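PDB 4WA0: possible adhesin from Caldicellulosiruptor kronotskyensis, which probably mediates attachment of this extremely thermophilic bacterium to cellulose as a tapirin, here represented by its magnesium-binding C-terminal beta-helix domain. Local coordinates for residues I274-R279 / S288-H293. Sequence-based numbering, arbitrary orientation.
With MG (magnesium ion), chain B.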
ATOM      1  N   ILE A 274      -7.443 -26.939  10.102  1.00 16.39           N
ATOM      2  CA  ILE A 274      -7.454 -27.972  11.098  1.00 17.94           C
ATOM      3  C   ILE A 274      -7.497 -27.397  12.518  1.00 17.75           C
ATOM      4  O   ILE A 274      -8.323 -27.866  13.338  1.00 18.43           O
ATOM      5  CB  ILE A 274      -6.222 -28.894  10.924  1.00 19.43           C
ATOM      6  CG1 ILE A 274      -6.393 -29.697   9.622  1.00 21.46           C
ATOM      7  CG2 ILE A 274      -6.058 -29.766  12.181  1.00 19.79           C
ATOM      8  CD1 ILE A 274      -5.137 -30.369   9.126  1.00 22.69           C
ATOM      9  N   GLU A 275      -6.748 -26.313  12.763  1.00 16.46           N
ATOM     10  CA  GLU A 275      -6.756 -25.605  14.060  1.00 16.29           C
ATOM     11  C   GLU A 275      -8.131 -24.996  14.295  1.00 16.46           C
ATOM     12  O   GLU A 275      -8.657 -25.088  15.403  1.00 18.47           O
ATOM     13  CB  GLU A 275      -5.690 -24.527  14.085  1.00 16.76           C
ATOM     14  CG  GLU A 275      -5.569 -23.721  15.389  1.00 15.74           C
ATOM     15  CD  GLU A 275      -5.021 -24.477  16.579  1.00 19.54           C
ATOM     16  OE1 GLU A 275      -4.409 -25.541  16.361  1.00 20.93           O
ATOM     17  OE2 GLU A 275      -5.183 -23.983  17.749  1.00 19.20           O
ATOM     18  N   ILE A 276      -8.696 -24.385  13.257  1.00 15.79           N
ATOM     19  CA  ILE A 276     -10.023 -23.732  13.383  1.00 17.34           C
ATOM     20  C   ILE A 276     -11.128 -24.740  13.727  1.00 16.83           C
ATOM     21  O   ILE A 276     -11.979 -24.512  14.630  1.00 17.86           O
ATOM     22  CB  ILE A 276     -10.435 -22.917  12.134  1.00 15.95           C
ATOM     23  CG1 ILE A 276      -9.450 -21.738  11.868  1.00 16.54           C
ATOM     24  CG2 ILE A 276     -11.887 -22.417  12.217  1.00 16.66           C
ATOM     25  CD1 ILE A 276      -9.477 -21.241  10.443  1.00 15.31           C
ATOM     26  N   SER A 277     -11.113 -25.845  13.034  0.63 18.54           N
ATOM     27  CA  SER A 277     -12.127 -26.858  13.238  0.63 20.03           C
ATOM     28  C   SER A 277     -12.069 -27.421  14.682  0.63 22.44           C
ATOM     29  O   SER A 277     -13.095 -27.604  15.386  0.63 22.91           O
ATOM     30  CB  SER A 277     -11.910 -27.962  12.208  0.63 20.88           C
ATOM     31  OG  SER A 277     -12.164 -27.510  10.902  0.63 21.53           O
ATOM     32  N   ALA A 278     -10.862 -27.682  15.152  1.00 20.92           N
ATOM     33  CA  ALA A 278     -10.684 -28.160  16.503  1.00 23.63           C
ATOM     34  C   ALA A 278     -11.121 -27.117  17.511  1.00 23.26           C
ATOM     35  O   ALA A 278     -11.790 -27.463  18.492  1.00 22.39           O
ATOM     36  CB  ALA A 278      -9.229 -28.591  16.758  1.00 23.20           C
ATOM     37  N   ARG A 279     -10.789 -25.831  17.311  1.00 19.71           N
ATOM     38  CA  ARG A 279     -11.108 -24.811  18.323  1.00 20.49           C
ATOM     39  C   ARG A 279     -12.615 -24.563  18.384  1.00 19.78           C
ATOM     40  O   ARG A 279     -13.162 -24.350  19.474  1.00 21.67           O
ATOM     41  CB  ARG A 279     -10.429 -23.470  17.995  1.00 20.63           C
ATOM     42  CG  ARG A 279     -10.791 -22.321  18.915  1.00 20.36           C
ATOM     43  CD  ARG A 279     -10.452 -22.552  20.358  1.00 25.06           C
ATOM     44  NE  ARG A 279      -9.020 -22.765  20.543  1.00 23.96           N
ATOM     45  CZ  ARG A 279      -8.475 -23.477  21.514  1.00 26.32           C
ATOM     46  NH1 ARG A 279      -7.151 -23.624  21.594  1.00 24.59           N
ATOM     47  NH2 ARG A 279      -9.254 -24.130  22.362  1.00 28.10           N
ATOM     48  N   SER A 288     -15.134 -18.197   4.550  1.00 42.85           N
ATOM     49  CA  SER A 288     -16.074 -17.100   4.324  1.00 49.86           C
ATOM     50  C   SER A 288     -17.142 -17.165   5.467  1.00 48.41           C
ATOM     51  O   SER A 288     -17.923 -16.237   5.702  1.00 54.85           O
ATOM     52  CB  SER A 288     -16.668 -17.207   2.908  1.00 50.33           C
ATOM     53  OG  SER A 288     -17.164 -18.527   2.688  1.00 54.04           O
ATOM     54  N   THR A 289     -17.130 -18.285   6.174  1.00 44.60           N
ATOM     55  CA  THR A 289     -17.965 -18.568   7.326  1.00 45.28           C
ATOM     56  C   THR A 289     -17.589 -17.845   8.691  1.00 42.39           C
ATOM     57  O   THR A 289     -18.208 -18.172   9.749  1.00 34.73           O
ATOM     58  CB  THR A 289     -17.861 -20.103   7.531  1.00 54.30           C
ATOM     59  OG1 THR A 289     -16.495 -20.545   7.341  1.00 57.19           O
ATOM     60  CG2 THR A 289     -18.703 -20.832   6.494  1.00 59.94           C
ATOM     61  N   LEU A 290     -16.602 -16.892   8.671  1.00 31.21           N
ATOM     62  CA  LEU A 290     -15.752 -16.671   9.849  1.00 27.84           C
ATOM     63  C   LEU A 290     -15.005 -15.355   9.855  1.00 21.26           C
ATOM     64  O   LEU A 290     -14.589 -14.896   8.824  1.00 23.30           O
ATOM     65  CB  LEU A 290     -14.729 -17.804   9.746  1.00 36.23           C
ATOM     66  CG  LEU A 290     -13.851 -18.261  10.839  1.00 38.67           C
ATOM     67  CD1 LEU A 290     -14.734 -18.540  12.036  1.00 39.18           C
ATOM     68  CD2 LEU A 290     -13.158 -19.511  10.340  1.00 39.19           C
ATOM     69  N   GLN A 291     -14.854 -14.713  11.007  0.64 16.69           N
ATOM     70  CA  GLN A 291     -13.952 -13.605  11.037  0.64 16.27           C
ATOM     71  C   GLN A 291     -12.593 -14.128  11.503  0.64 16.05           C
ATOM     72  O   GLN A 291     -12.460 -14.633  12.616  0.64 17.65           O
ATOM     73  CB  GLN A 291     -14.382 -12.486  11.925  0.64 16.11           C
ATOM     74  CG  GLN A 291     -13.423 -11.311  11.766  0.64 16.59           C
ATOM     75  CD  GLN A 291     -13.850 -10.087  12.476  0.64 15.89           C
ATOM     76  OE1 GLN A 291     -13.017  -9.438  13.084  0.64 14.04           O
ATOM     77  NE2 GLN A 291     -15.144  -9.723  12.386  0.64 18.14           N
ATOM     78  N   LEU A 292     -11.591 -13.945  10.673  1.00 13.58           N
ATOM     79  CA  LEU A 292     -10.297 -14.631  10.893  1.00 12.50           C
ATOM     80  C   LEU A 292      -9.125 -13.661  10.939  1.00 11.29           C
ATOM     81  O   LEU A 292      -8.986 -12.837  10.078  1.00 10.57           O
ATOM     82  CB  LEU A 292     -10.084 -15.597   9.728  1.00 13.50           C
ATOM     83  CG  LEU A 292      -8.812 -16.450   9.669  1.00 14.43           C
ATOM     84  CD1 LEU A 292      -8.788 -17.478  10.783  1.00 15.99           C
ATOM     85  CD2 LEU A 292      -8.744 -17.146   8.350  1.00 15.40           C
ATOM     86  N   HIS A 293      -8.263 -13.824  11.951  1.00 11.92           N
ATOM     87  CA  HIS A 293      -7.072 -13.026  12.116  1.00 11.78           C
ATOM     88  C   HIS A 293      -5.877 -13.992  12.163  1.00 13.60           C
ATOM     89  O   HIS A 293      -5.855 -14.845  12.995  1.00 12.51           O
ATOM     90  CB  HIS A 293      -7.170 -12.184  13.360  1.00 13.70           C
ATOM     91  CG  HIS A 293      -8.403 -11.347  13.362  1.00 12.66           C
ATOM     92  ND1 HIS A 293      -8.458 -10.176  12.665  1.00 14.02           N
ATOM     93  CD2 HIS A 293      -9.645 -11.557  13.849  1.00 14.45           C
ATOM     94  CE1 HIS A 293      -9.685  -9.683  12.721  1.00 12.75           C
ATOM     95  NE2 HIS A 293     -10.423 -10.510  13.414  1.00 12.72           N
TER
HETATM   96 MG    MG B 601      -2.771 -26.286  18.057  1.00 21.71          MG
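Ile276 meets Leu290 and Leu292 through methyl groups alone, and the two backbones stay well apart, with 9.4 Å between CA of Ile276 and CA of Leu292. From CB, which points from the helix toward 288-293, the isoleucine divides. Its short branch CG2 ends 3.7 Å from Leu290 CD2, the two side chains reaching tip to tip. The longer branch lies beside the backbone N (chi1 -62°) and runs through CG1 to CD1, which touches Leu292 CD1 at 3.8 Å, these side chains crossing at about a right angle. CD1 comes within 4.1 Å of Leu290 CD2, which thus sits near both branches. Helix 269-280 packs against strand 291-296 and the residue before it at one end of the stack of coils that forms the beta-helix, and Ile261 and Phe287 add to the apolar surroundings of Ile276. One residue earlier on the helix, Glu275 faces the metal: its chain, bent at chi2 (70°), brings OE1 to 2.5 Å from the magnesium ion. Asp239 OD1 and the carbonyl oxygens of Val241, Ser243 and Leu246 bind the same ion. Glu275 OE2 is hydrogen-bonded to Ser248 OG, which also bonds Arg279 NE, while Arg279 NH1 forms a salt bridge with Asp239 OD2.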